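Local coordinates for protein LbaCas13a H328A (C2c2) (Lachnospiraceae bacterium NK4A179, PDB 5WLH) that binds pre-crRNA and, as a CRISPR-Cas13a enzyme, probably cleaves RNA at adenosines, at residues Asp286-Asp291 with Ile446-Met451; Asp297-Met302 with Leu1230-Asn1235; Arg1131-Phe1136 with Asp1224-Gly1229. All coordinates share one frame; numbering follows the deposited sequence. Where two conformers were deposited one is given.

In the fold
Following the chain from the N terminus, helix 268-287 leads into the first segment of contact 1, and helix 292-311 soon supplies the first segment of contact 2. Contact 1 closes a largely helical loop of 154 residues when helix 429-458 returns. Contact 2 opens inside that loop but closes 927 residues on, at 1230-1235, so the two cross. Contact 3 joins helix 1106-1145 to the loop before helix 1230-1233; it follows contact 1 in series and is nested within the span of contact 2. Tyr287 of contact 1 reaches Glu1231 of contact 2, while Phe1233 packs on Leu1133 and Phe1136, tying early helices to the C-terminal, probably HEPN2, part.

Contact 1: Asp286-Asp291 with Ile446-Met451; sequences DYASLD and IKYIAM. With nucleotides of chain B.
Near the end of helix 268-287 the chain turns through an inverse gamma turn centred on Ala288, and here it meets helix 429-458 through Tyr287, Ala288 and Tyr448. In the turn, a weak backbone bond runs from Ser289 N to Tyr287 O (2.8 Å). Tyr448 is the long arm: with CG anti to its own carbonyl carbon (chi1 -80°), its ring extends across the gap and brings the hydroxyl against Tyr287 and Ala288. There Tyr448 OH rests 3.3 Å from Tyr287 CB, lying beside the edge of the Tyr287 ring and near its plane. The two tyrosine side chains cross at about a right angle, and Tyr287 CD2 in turn approaches the edge of the Tyr448 ring, 4.1 Å from CE2. Ala288 CB fills in obliquely beside CE1 of Tyr448, at 4.4 Å.

The buried hydroxyl is not held by the nearest backbone amide: Ala288 N is 3.5 Å from Tyr448 OH but badly angled. Its hydrogen bond goes instead to Leu284 O, a carbonyl of helix 268-287, so the ring is tethered at its far end. Phe1136 and Tyr1140 of helix 1106-1145 also meet this ring edge-to-face. The hydroxyl of Tyr287 is satisfied away from this interface, by Glu1231.

While Tyr448 faces the protein, its neighbours on helix 429-458 face the guide RNA. Ile446 CD1 packs on the ribose of C10 of chain B, 3.5 Å from C5'. Lys447, its chain bent at chi2 (-52°) and extended beyond, places NZ 2.9 Å from OP1 of C11 of chain B, a charged hydrogen bond to the backbone phosphate.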
loop_
_atom_site.group_PDB
_atom_site.type_symbol
_atom_site.label_atom_id
_atom_site.label_comp_id
_atom_site.label_asym_id
_atom_site.label_seq_id
_atom_site.Cartn_x
_atom_site.Cartn_y
_atom_site.Cartn_z
ATOM N N ASP A 286 -25.457 -18.738 12.522
ATOM C CA ASP A 286 -26.869 -18.770 12.145
ATOM C C ASP A 286 -27.138 -18.001 10.868
ATOM O O ASP A 286 -28.027 -18.376 10.088
ATOM C CB ASP A 286 -27.722 -18.189 13.271
ATOM C CG ASP A 286 -27.756 -19.083 14.476
ATOM O OD1 ASP A 286 -27.455 -20.287 14.318
ATOM O OD2 ASP A 286 -28.073 -18.585 15.574
ATOM N N TYR A 287 -26.403 -16.909 10.645
ATOM C CA TYR A 287 -26.669 -16.073 9.490
ATOM C C TYR A 287 -26.276 -16.765 8.197
ATOM O O TYR A 287 -26.810 -16.423 7.138
ATOM C CB TYR A 287 -25.922 -14.733 9.633
ATOM C CG TYR A 287 -26.350 -13.700 8.614
ATOM C CD1 TYR A 287 -27.495 -12.929 8.820
ATOM C CD2 TYR A 287 -25.643 -13.520 7.436
ATOM C CE1 TYR A 287 -27.919 -11.997 7.883
ATOM C CE2 TYR A 287 -26.057 -12.602 6.495
ATOM C CZ TYR A 287 -27.194 -11.835 6.726
ATOM O OH TYR A 287 -27.624 -10.927 5.802
ATOM N N ALA A 288 -25.357 -17.723 8.261
ATOM C CA ALA A 288 -24.896 -18.427 7.065
ATOM C C ALA A 288 -25.932 -19.495 6.714
ATOM O O ALA A 288 -25.742 -20.693 6.928
ATOM C CB ALA A 288 -23.519 -19.029 7.302
ATOM N N SER A 289 -27.059 -19.024 6.188
ATOM C CA SER A 289 -28.185 -19.869 5.812
ATOM C C SER A 289 -28.532 -19.605 4.354
ATOM O O SER A 289 -28.741 -18.451 3.963
ATOM C CB SER A 289 -29.404 -19.592 6.702
ATOM O OG SER A 289 -30.606 -20.000 6.062
ATOM N N LEU A 290 -28.603 -20.673 3.549
ATOM C CA LEU A 290 -28.984 -20.497 2.152
ATOM C C LEU A 290 -30.419 -19.989 2.004
ATOM O O LEU A 290 -30.749 -19.391 0.975
ATOM C CB LEU A 290 -28.801 -21.811 1.388
ATOM C CG LEU A 290 -27.407 -22.400 1.606
ATOM C CD1 LEU A 290 -27.307 -23.770 0.960
ATOM C CD2 LEU A 290 -26.352 -21.465 1.052
ATOM N N ASP A 291 -31.261 -20.185 3.016
ATOM C CA ASP A 291 -32.625 -19.669 2.994
ATOM C C ASP A 291 -32.578 -18.172 3.263
ATOM O O ASP A 291 -32.328 -17.750 4.392
ATOM C CB ASP A 291 -33.480 -20.395 4.028
ATOM C CG ASP A 291 -34.925 -19.918 4.046
ATOM O OD1 ASP A 291 -35.247 -18.905 3.395
ATOM O OD2 ASP A 291 -35.741 -20.581 4.719
ATOM N N ILE A 446 -16.335 -8.329 7.476
ATOM C CA ILE A 446 -14.918 -8.591 7.704
ATOM C C ILE A 446 -14.721 -9.856 8.522
ATOM O O ILE A 446 -13.670 -10.513 8.416
ATOM C CB ILE A 446 -14.243 -7.375 8.375
ATOM C CG1 ILE A 446 -14.794 -7.152 9.785
ATOM C CG2 ILE A 446 -14.362 -6.142 7.456
ATOM C CD1 ILE A 446 -14.080 -5.995 10.561
ATOM N N LYS A 447 -15.718 -10.242 9.331
ATOM C CA LYS A 447 -15.575 -11.488 10.078
ATOM C C LYS A 447 -15.731 -12.707 9.169
ATOM O O LYS A 447 -15.000 -13.691 9.319
ATOM C CB LYS A 447 -16.573 -11.532 11.234
ATOM C CG LYS A 447 -16.272 -10.497 12.317
ATOM C CD LYS A 447 -14.824 -10.593 12.797
ATOM C CE LYS A 447 -14.527 -9.532 13.855
ATOM N NZ LYS A 447 -13.110 -9.567 14.350
ATOM N N TYR A 448 -16.686 -12.692 8.233
ATOM C CA TYR A 448 -16.729 -13.821 7.303
ATOM C C TYR A 448 -15.453 -13.878 6.477
ATOM O O TYR A 448 -14.898 -14.954 6.244
ATOM C CB TYR A 448 -17.937 -13.715 6.380
ATOM C CG TYR A 448 -19.219 -14.167 7.009
ATOM C CD1 TYR A 448 -19.347 -15.441 7.558
ATOM C CD2 TYR A 448 -20.324 -13.330 7.023
ATOM C CE1 TYR A 448 -20.549 -15.856 8.138
ATOM C CE2 TYR A 448 -21.511 -13.731 7.605
ATOM C CZ TYR A 448 -21.623 -14.993 8.145
ATOM O OH TYR A 448 -22.835 -15.381 8.688
ATOM N N ILE A 449 -14.969 -12.724 6.036
ATOM C CA ILE A 449 -13.714 -12.693 5.293
ATOM C C ILE A 449 -12.584 -13.253 6.146
ATOM O O ILE A 449 -11.774 -14.057 5.667
ATOM C CB ILE A 449 -13.427 -11.255 4.805
ATOM C CG1 ILE A 449 -14.409 -10.900 3.673
ATOM C CG2 ILE A 449 -12.040 -11.136 4.252
ATOM C CD1 ILE A 449 -14.553 -9.421 3.426
ATOM N N ALA A 450 -12.527 -12.871 7.429
ATOM C CA ALA A 450 -11.458 -13.360 8.296
ATOM C C ALA A 450 -11.543 -14.867 8.455
ATOM O O ALA A 450 -10.520 -15.552 8.465
ATOM C CB ALA A 450 -11.508 -12.683 9.659
ATOM N N MET A 451 -12.762 -15.397 8.567
ATOM C CA MET A 451 -12.939 -16.853 8.594
ATOM C C MET A 451 -12.449 -17.494 7.300
ATOM O O MET A 451 -11.733 -18.502 7.331
ATOM C CB MET A 451 -14.414 -17.189 8.842
ATOM C CG MET A 451 -14.879 -16.820 10.232
ATOM S SD MET A 451 -16.653 -17.139 10.388
ATOM C CE MET A 451 -16.672 -18.936 10.122
ATOM P P C B 11 -12.569 -6.496 16.524
ATOM O OP1 C B 11 -13.472 -7.653 16.548
ATOM O OP2 C B 11 -12.914 -5.268 17.298
ATOM O "O5'" C B 11 -11.156 -6.927 17.065
ATOM C "C5'" C B 11 -10.640 -8.220 16.798
ATOM C "C4'" C B 11 -9.354 -8.427 17.533
ATOM O "O4'" C B 11 -8.371 -7.445 17.118
ATOM C "C3'" C B 11 -9.425 -8.228 19.034
ATOM O "O3'" C B 11 -9.986 -9.322 19.694
ATOM C "C2'" C B 11 -7.971 -7.994 19.382
ATOM O "O2'" C B 11 -7.254 -9.209 19.223
ATOM C "C1'" C B 11 -7.561 -7.092 18.228
ATOM N N1 C B 11 -7.763 -5.656 18.513
ATOM C C2 C B 11 -6.800 -4.988 19.260
ATOM O O2 C B 11 -5.828 -5.635 19.709
ATOM N N3 C B 11 -6.953 -3.671 19.479
ATOM C C4 C B 11 -8.014 -3.022 18.977
ATOM N N4 C B 11 -8.133 -1.711 19.217
ATOM C C5 C B 11 -9.015 -3.688 18.206
ATOM C C6 C B 11 -8.847 -4.997 18.001
ATOM P P C B 10 -13.347 -1.149 13.247
ATOM O OP1 C B 10 -14.821 -1.397 13.180
ATOM O OP2 C B 10 -12.710 -0.170 14.182
ATOM O "O5'" C B 10 -12.617 -2.506 13.647
ATOM C "C5'" C B 10 -12.788 -3.701 12.903
ATOM C "C4'" C B 10 -11.652 -4.656 13.172
ATOM O "O4'" C B 10 -10.400 -4.013 12.828
ATOM C "C3'" C B 10 -11.456 -5.071 14.626
ATOM O "O3'" C B 10 -12.314 -6.135 14.988
ATOM C "C2'" C B 10 -9.975 -5.440 14.662
ATOM O "O2'" C B 10 -9.764 -6.698 14.026
ATOM C "C1'" C B 10 -9.396 -4.377 13.740
ATOM N N1 C B 10 -8.958 -3.169 14.472
ATOM C C2 C B 10 -7.720 -3.235 15.115
ATOM O O2 C B 10 -7.056 -4.298 15.060
ATOM N N3 C B 10 -7.275 -2.145 15.768
ATOM C C4 C B 10 -8.025 -1.039 15.801
ATOM N N4 C B 10 -7.546 0.020 16.458
ATOM C C5 C B 10 -9.300 -0.945 15.154
ATOM C C6 C B 10 -9.734 -2.029 14.508
#

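Contact 2: Asp297-Met302 with Leu1230-Asn1235; sequences DMLRRM and LEIFEN. With nucleotides of chain B.
Helix 292-311 passes the short, weakly bonded helix 1230-1233 at some distance, the closest alpha carbons being those of Leu299 and Ile1232, 9.6 Å apart, so side chains alone bridge the gap. Leu299 spreads its two methyls over two partners. CD2 meets Ile1232 CD1 at 4.2 Å, the side chains crossing obliquely, and CD1 lies 4.4 Å from Glu1231 CG. That methylene is set between the backbone N and the carbonyl carbon (chi1 72°); a bend at chi2 (-84°) turns the carboxylate to its salt bridge with Arg295, beside Tyr287 OH. One turn from Asp297, Arg301 binds it within helix 292-311: NE lies 2.8 Å from Asp297 OD2, on the syn side but tilted out of the carboxylate plane, while lying in the guanidinium plane.

The backbone of Glu1231 has a separate task. Its carbonyl O accepts two bonds from the base of G2 of chain B, from N1 at 2.7 Å and from N2 at 2.9 Å. Between the protein segments only carbons of Leu299, Ile1232 and Glu1231 meet, yet this apolar contact backs a peptide that reads the guanine N-H groups, which would suit recognition of this nucleotide by the main chain.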
loop_
_atom_site.group_PDB
_atom_site.type_symbol
_atom_site.label_atom_id
_atom_site.label_comp_id
_atom_site.label_asym_id
_atom_site.label_seq_id
_atom_site.Cartn_x
_atom_site.Cartn_y
_atom_site.Cartn_z
ATOM N N ASP A 297 -34.680 -11.981 8.123
ATOM C CA ASP A 297 -35.241 -11.762 9.454
ATOM C C ASP A 297 -34.162 -11.337 10.448
ATOM O O ASP A 297 -34.397 -10.474 11.301
ATOM C CB ASP A 297 -35.942 -13.020 9.943
ATOM C CG ASP A 297 -36.414 -12.889 11.364
ATOM O OD1 ASP A 297 -37.446 -12.216 11.567
ATOM O OD2 ASP A 297 -35.743 -13.441 12.264
ATOM N N MET A 298 -32.961 -11.905 10.329
ATOM C CA MET A 298 -31.881 -11.538 11.239
ATOM C C MET A 298 -31.393 -10.120 10.973
ATOM O O MET A 298 -31.114 -9.373 11.918
ATOM C CB MET A 298 -30.735 -12.539 11.115
ATOM C CG MET A 298 -31.092 -13.912 11.693
ATOM S SD MET A 298 -29.783 -15.082 11.286
ATOM C CE MET A 298 -28.534 -14.627 12.487
ATOM N N LEU A 299 -31.281 -9.726 9.704
ATOM C CA LEU A 299 -30.898 -8.345 9.412
ATOM C C LEU A 299 -31.960 -7.369 9.890
ATOM O O LEU A 299 -31.640 -6.249 10.301
ATOM C CB LEU A 299 -30.676 -8.131 7.917
ATOM C CG LEU A 299 -29.312 -8.488 7.344
ATOM C CD1 LEU A 299 -29.081 -7.667 6.064
ATOM C CD2 LEU A 299 -28.221 -8.235 8.384
ATOM N N ARG A 300 -33.226 -7.770 9.845
ATOM C CA ARG A 300 -34.273 -6.884 10.342
ATOM C C ARG A 300 -34.151 -6.653 11.839
ATOM O O ARG A 300 -34.370 -5.536 12.314
ATOM C CB ARG A 300 -35.641 -7.469 10.004
ATOM C CG ARG A 300 -36.803 -6.591 10.438
ATOM C CD ARG A 300 -38.093 -7.069 9.760
ATOM N NE ARG A 300 -37.984 -7.044 8.305
ATOM C CZ ARG A 300 -37.868 -8.129 7.547
ATOM N NH1 ARG A 300 -37.853 -9.333 8.101
ATOM N NH2 ARG A 300 -37.768 -8.007 6.234
ATOM N N ARG A 301 -33.826 -7.697 12.604
ATOM C CA ARG A 301 -33.636 -7.510 14.036
ATOM C C ARG A 301 -32.456 -6.595 14.313
ATOM O O ARG A 301 -32.508 -5.757 15.219
ATOM C CB ARG A 301 -33.434 -8.853 14.726
ATOM C CG ARG A 301 -34.725 -9.716 14.714
ATOM C CD ARG A 301 -34.441 -11.135 15.132
ATOM N NE ARG A 301 -35.545 -11.995 14.703
ATOM C CZ ARG A 301 -36.704 -12.084 15.350
ATOM N NH1 ARG A 301 -36.890 -11.383 16.455
ATOM N NH2 ARG A 301 -37.670 -12.882 14.906
ATOM N N MET A 302 -31.376 -6.750 13.548
ATOM C CA MET A 302 -30.245 -5.841 13.712
ATOM C C MET A 302 -30.627 -4.420 13.311
ATOM O O MET A 302 -30.222 -3.453 13.968
ATOM C CB MET A 302 -29.060 -6.341 12.881
ATOM C CG MET A 302 -27.775 -5.625 13.188
ATOM S SD MET A 302 -26.396 -6.293 12.207
ATOM C CE MET A 302 -26.733 -5.549 10.627
ATOM N N LEU A 1230 -24.025 -12.312 -0.014
ATOM C CA LEU A 1230 -23.312 -11.169 -0.579
ATOM C C LEU A 1230 -23.989 -9.833 -0.298
ATOM O O LEU A 1230 -23.366 -8.795 -0.538
ATOM C CB LEU A 1230 -23.130 -11.326 -2.090
ATOM C CG LEU A 1230 -22.109 -12.377 -2.525
ATOM C CD1 LEU A 1230 -21.821 -12.222 -3.999
ATOM C CD2 LEU A 1230 -20.835 -12.297 -1.666
ATOM N N GLU A 1231 -25.224 -9.832 0.222
ATOM C CA GLU A 1231 -25.812 -8.589 0.719
ATOM C C GLU A 1231 -24.972 -7.940 1.829
ATOM O O GLU A 1231 -25.072 -6.724 2.032
ATOM C CB GLU A 1231 -27.235 -8.858 1.213
ATOM C CG GLU A 1231 -27.321 -9.640 2.529
ATOM C CD GLU A 1231 -27.232 -11.149 2.343
ATOM O OE1 GLU A 1231 -27.234 -11.627 1.183
ATOM O OE2 GLU A 1231 -27.147 -11.848 3.373
ATOM N N ILE A 1232 -24.169 -8.731 2.551
ATOM C CA ILE A 1232 -23.243 -8.232 3.567
ATOM C C ILE A 1232 -22.005 -7.642 2.915
ATOM O O ILE A 1232 -21.453 -6.637 3.379
ATOM C CB ILE A 1232 -22.877 -9.387 4.521
ATOM C CG1 ILE A 1232 -24.134 -9.904 5.219
ATOM C CG2 ILE A 1232 -21.811 -8.997 5.530
ATOM C CD1 ILE A 1232 -24.742 -8.892 6.144
ATOM N N PHE A 1233 -21.540 -8.281 1.848
ATOM C CA PHE A 1233 -20.324 -7.887 1.153
ATOM C C PHE A 1233 -20.507 -6.654 0.275
ATOM O O PHE A 1233 -19.570 -5.848 0.118
ATOM C CB PHE A 1233 -19.873 -9.086 0.317
ATOM C CG PHE A 1233 -18.506 -8.961 -0.245
ATOM C CD1 PHE A 1233 -17.410 -9.380 0.487
ATOM C CD2 PHE A 1233 -18.320 -8.489 -1.528
ATOM C CE1 PHE A 1233 -16.131 -9.288 -0.053
ATOM C CE2 PHE A 1233 -17.037 -8.401 -2.079
ATOM C CZ PHE A 1233 -15.952 -8.796 -1.328
ATOM N N GLU A 1234 -21.690 -6.467 -0.295
ATOM C CA GLU A 1234 -21.873 -5.472 -1.342
ATOM C C GLU A 1234 -23.350 -5.121 -1.415
ATOM O O GLU A 1234 -24.178 -5.701 -0.714
ATOM C CB GLU A 1234 -21.370 -6.012 -2.687
ATOM C CG GLU A 1234 -22.266 -7.140 -3.227
ATOM C CD GLU A 1234 -21.725 -7.806 -4.480
ATOM O OE1 GLU A 1234 -22.487 -8.554 -5.136
ATOM O OE2 GLU A 1234 -20.548 -7.579 -4.817
ATOM N N ASN A 1235 -23.675 -4.151 -2.265
ATOM C CA ASN A 1235 -25.062 -3.897 -2.633
ATOM C C ASN A 1235 -25.372 -4.792 -3.827
ATOM O O ASN A 1235 -24.877 -4.553 -4.936
ATOM C CB ASN A 1235 -25.267 -2.416 -2.956
ATOM C CG ASN A 1235 -26.698 -2.089 -3.328
ATOM O OD1 ASN A 1235 -27.478 -2.970 -3.711
ATOM N ND2 ASN A 1235 -27.047 -0.808 -3.245
ATOM P P G B 2 -32.940 0.812 -2.016
ATOM O OP1 G B 2 -33.571 2.137 -2.287
ATOM O OP2 G B 2 -32.749 -0.153 -3.130
ATOM O "O5'" G B 2 -31.528 1.046 -1.305
ATOM C "C5'" G B 2 -31.444 1.722 -0.052
ATOM C "C4'" G B 2 -30.072 1.635 0.578
ATOM O "O4'" G B 2 -29.754 0.257 0.923
ATOM C "C3'" G B 2 -28.906 2.131 -0.276
ATOM O "O3'" G B 2 -27.926 2.675 0.595
ATOM C "C2'" G B 2 -28.357 0.839 -0.861
ATOM O "O2'" G B 2 -27.018 0.906 -1.306
ATOM C "C1'" G B 2 -28.520 -0.103 0.324
ATOM N N9 G B 2 -28.576 -1.507 -0.063
ATOM C C8 G B 2 -29.507 -2.040 -0.923
ATOM N N7 G B 2 -29.332 -3.314 -1.110
ATOM C C5 G B 2 -28.215 -3.624 -0.342
ATOM C C6 G B 2 -27.576 -4.886 -0.166
ATOM O O6 G B 2 -27.880 -5.960 -0.684
ATOM N N1 G B 2 -26.496 -4.814 0.701
ATOM C C2 G B 2 -26.064 -3.666 1.314
ATOM N N2 G B 2 -24.990 -3.824 2.121
ATOM N N3 G B 2 -26.657 -2.470 1.157
ATOM C C4 G B 2 -27.731 -2.528 0.324
#

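Contact 3: Arg1131-Phe1136 with Asp1224-Gly1229; sequences RDLMNF and DCYASG. With nucleotides of chain B.
The ring of Phe1136 meets the loop 1224-1229 through carbonyl oxygens: Ser1228 O lies at its edge, near the ring plane, and Gly1229 O approaches obliquely, 3.2 Å from CZ. Phe1233 adds an edge-to-face contact to the same ring. Gly1229 has a positive phi (80°), and a beta carbon here would sit only about 3.4 Å from Phe1136 CE1, so the ring is packed close against bare backbone. A turn earlier, Leu1133 CD2 touches the hydroxyl end of Tyr1226 at 3.8 Å, their side chains crossing at about a right angle.

On another side of helix 1106-1145, the guanidinium of Arg1131 is engaged along its edges. Its chain bends at chi3 (74°), and the group takes Asp1132 side-on: NE binds OD1 at 2.9 Å and NH2 binds OD2 at 3.0 Å. Both terminal nitrogens also converge on one phosphate oxygen of A28 of chain B, NH2 to OP1 at 2.8 Å and NH1 to OP1 at 2.9 Å. Glu496 forms a further salt bridge with NH1, and Tyr1276 bonds to Asp1132 OD2. A leucine in place of Arg1131 would probably leave the phosphate without this grip and Asp1132 and Glu496 without this positive partner.

In the loop, Asp1224 OD1 accepts from Ala1227 N at 3.0 Å, from above the carboxylate plane. This is an Asx motif overlapping the type I beta turn from Cys1225 to Ser1228, set against a long helix whose Arg1131 holds a phosphate of the guide RNA.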
loop_
_atom_site.group_PDB
_atom_site.type_symbol
_atom_site.label_atom_id
_atom_site.label_comp_id
_atom_site.label_asym_id
_atom_site.label_seq_id
_atom_site.Cartn_x
_atom_site.Cartn_y
_atom_site.Cartn_z
ATOM N N ARG A 1131 -9.623 -11.422 -3.929
ATOM C CA ARG A 1131 -9.210 -12.256 -2.809
ATOM C C ARG A 1131 -10.269 -12.237 -1.714
ATOM O O ARG A 1131 -10.615 -13.275 -1.145
ATOM C CB ARG A 1131 -7.870 -11.774 -2.246
ATOM C CG ARG A 1131 -7.426 -12.520 -0.985
ATOM C CD ARG A 1131 -6.385 -11.741 -0.234
ATOM N NE ARG A 1131 -7.013 -10.594 0.447
ATOM C CZ ARG A 1131 -6.339 -9.647 1.097
ATOM N NH1 ARG A 1131 -5.012 -9.714 1.183
ATOM N NH2 ARG A 1131 -6.999 -8.654 1.696
ATOM N N ASP A 1132 -10.771 -11.053 -1.376
ATOM C CA ASP A 1132 -11.661 -10.981 -0.233
ATOM C C ASP A 1132 -13.072 -11.445 -0.562
ATOM O O ASP A 1132 -13.771 -11.916 0.335
ATOM C CB ASP A 1132 -11.641 -9.567 0.333
ATOM C CG ASP A 1132 -10.329 -9.276 1.032
ATOM O OD1 ASP A 1132 -9.713 -10.250 1.525
ATOM O OD2 ASP A 1132 -9.917 -8.118 1.061
ATOM N N LEU A 1133 -13.484 -11.350 -1.825
ATOM C CA LEU A 1133 -14.734 -11.979 -2.249
ATOM C C LEU A 1133 -14.647 -13.487 -2.059
ATOM O O LEU A 1133 -15.526 -14.094 -1.450
ATOM C CB LEU A 1133 -15.037 -11.631 -3.711
ATOM C CG LEU A 1133 -16.268 -12.308 -4.324
ATOM C CD1 LEU A 1133 -17.489 -12.061 -3.442
ATOM C CD2 LEU A 1133 -16.492 -11.768 -5.731
ATOM N N MET A 1134 -13.554 -14.098 -2.523
ATOM C CA MET A 1134 -13.377 -15.528 -2.298
ATOM C C MET A 1134 -13.357 -15.854 -0.817
ATOM O O MET A 1134 -13.958 -16.845 -0.380
ATOM C CB MET A 1134 -12.089 -16.019 -2.950
ATOM C CG MET A 1134 -11.804 -17.453 -2.548
ATOM S SD MET A 1134 -10.192 -17.917 -3.148
ATOM C CE MET A 1134 -9.137 -17.164 -1.897
ATOM N N ASN A 1135 -12.639 -15.046 -0.022
ATOM C CA ASN A 1135 -12.581 -15.297 1.413
ATOM C C ASN A 1135 -13.960 -15.149 2.054
ATOM O O ASN A 1135 -14.309 -15.910 2.959
ATOM C CB ASN A 1135 -11.603 -14.334 2.082
ATOM C CG ASN A 1135 -10.157 -14.754 1.913
ATOM O OD1 ASN A 1135 -9.862 -15.834 1.433
ATOM N ND2 ASN A 1135 -9.250 -13.869 2.283
ATOM N N PHE A 1136 -14.720 -14.124 1.643
ATOM C CA PHE A 1136 -16.069 -13.971 2.165
ATOM C C PHE A 1136 -16.885 -15.217 1.877
ATOM O O PHE A 1136 -17.524 -15.778 2.776
ATOM C CB PHE A 1136 -16.781 -12.767 1.544
ATOM C CG PHE A 1136 -18.183 -12.615 2.052
ATOM C CD1 PHE A 1136 -19.242 -13.334 1.476
ATOM C CD2 PHE A 1136 -18.442 -11.813 3.151
ATOM C CE1 PHE A 1136 -20.520 -13.229 1.993
ATOM C CE2 PHE A 1136 -19.734 -11.684 3.657
ATOM C CZ PHE A 1136 -20.772 -12.387 3.075
ATOM N N ASP A 1224 -29.632 -18.388 -6.072
ATOM C CA ASP A 1224 -28.283 -17.952 -6.455
ATOM C C ASP A 1224 -27.344 -18.228 -5.275
ATOM O O ASP A 1224 -27.109 -17.357 -4.433
ATOM C CB ASP A 1224 -28.262 -16.483 -6.861
ATOM C CG ASP A 1224 -26.929 -16.059 -7.479
ATOM O OD1 ASP A 1224 -25.906 -16.717 -7.207
ATOM O OD2 ASP A 1224 -26.902 -15.079 -8.256
ATOM N N CYS A 1225 -26.783 -19.440 -5.255
ATOM C CA CYS A 1225 -25.851 -19.823 -4.200
ATOM C C CYS A 1225 -24.588 -18.963 -4.230
ATOM O O CYS A 1225 -24.040 -18.615 -3.179
ATOM C CB CYS A 1225 -25.490 -21.302 -4.344
ATOM S SG CYS A 1225 -24.272 -21.896 -3.144
ATOM N N TYR A 1226 -24.102 -18.631 -5.425
ATOM C CA TYR A 1226 -22.898 -17.802 -5.532
ATOM C C TYR A 1226 -23.063 -16.499 -4.764
ATOM O O TYR A 1226 -22.137 -16.039 -4.076
ATOM C CB TYR A 1226 -22.616 -17.522 -7.006
ATOM C CG TYR A 1226 -21.516 -16.537 -7.300
ATOM C CD1 TYR A 1226 -21.780 -15.169 -7.346
ATOM C CD2 TYR A 1226 -20.219 -16.969 -7.574
ATOM C CE1 TYR A 1226 -20.797 -14.270 -7.625
ATOM C CE2 TYR A 1226 -19.217 -16.060 -7.868
ATOM C CZ TYR A 1226 -19.522 -14.709 -7.888
ATOM O OH TYR A 1226 -18.561 -13.780 -8.180
ATOM N N ALA A 1227 -24.241 -15.897 -4.867
ATOM C CA ALA A 1227 -24.536 -14.620 -4.242
ATOM C C ALA A 1227 -25.054 -14.752 -2.816
ATOM O O ALA A 1227 -25.410 -13.733 -2.210
ATOM C CB ALA A 1227 -25.558 -13.847 -5.094
ATOM N N SER A 1228 -25.126 -15.967 -2.264
ATOM C CA SER A 1228 -25.661 -16.124 -0.917
ATOM C C SER A 1228 -24.780 -15.384 0.077
ATOM O O SER A 1228 -23.551 -15.504 0.043
ATOM C CB SER A 1228 -25.767 -17.602 -0.538
ATOM O OG SER A 1228 -26.528 -17.751 0.650
ATOM N N GLY A 1229 -25.406 -14.570 0.924
ATOM C CA GLY A 1229 -24.672 -13.762 1.872
ATOM C C GLY A 1229 -24.071 -12.487 1.314
ATOM O O GLY A 1229 -23.671 -11.625 2.102
ATOM P P A B 28 -3.770 -6.963 3.566
ATOM O OP1 A B 28 -4.946 -7.830 3.344
ATOM O OP2 A B 28 -2.397 -7.499 3.478
ATOM O "O5'" A B 28 -3.874 -5.796 2.500
ATOM C "C5'" A B 28 -2.977 -4.713 2.553
ATOM C "C4'" A B 28 -3.724 -3.414 2.645
ATOM O "O4'" A B 28 -4.254 -3.214 3.986
ATOM C "C3'" A B 28 -2.892 -2.174 2.409
ATOM O "O3'" A B 28 -2.619 -1.948 1.049
ATOM C "C2'" A B 28 -3.762 -1.105 3.028
ATOM O "O2'" A B 28 -4.873 -0.873 2.180
ATOM C "C1'" A B 28 -4.260 -1.837 4.281
ATOM N N9 A B 28 -3.357 -1.598 5.416
ATOM C C8 A B 28 -2.395 -2.421 5.945
ATOM N N7 A B 28 -1.739 -1.858 6.956
ATOM C C5 A B 28 -2.329 -0.604 7.082
ATOM C C6 A B 28 -2.112 0.464 7.973
ATOM N N6 A B 28 -1.198 0.444 8.964
ATOM N N1 A B 28 -2.859 1.572 7.816
ATOM C C2 A B 28 -3.785 1.585 6.845
ATOM N N3 A B 28 -4.098 0.646 5.959
ATOM C C4 A B 28 -3.317 -0.440 6.134
#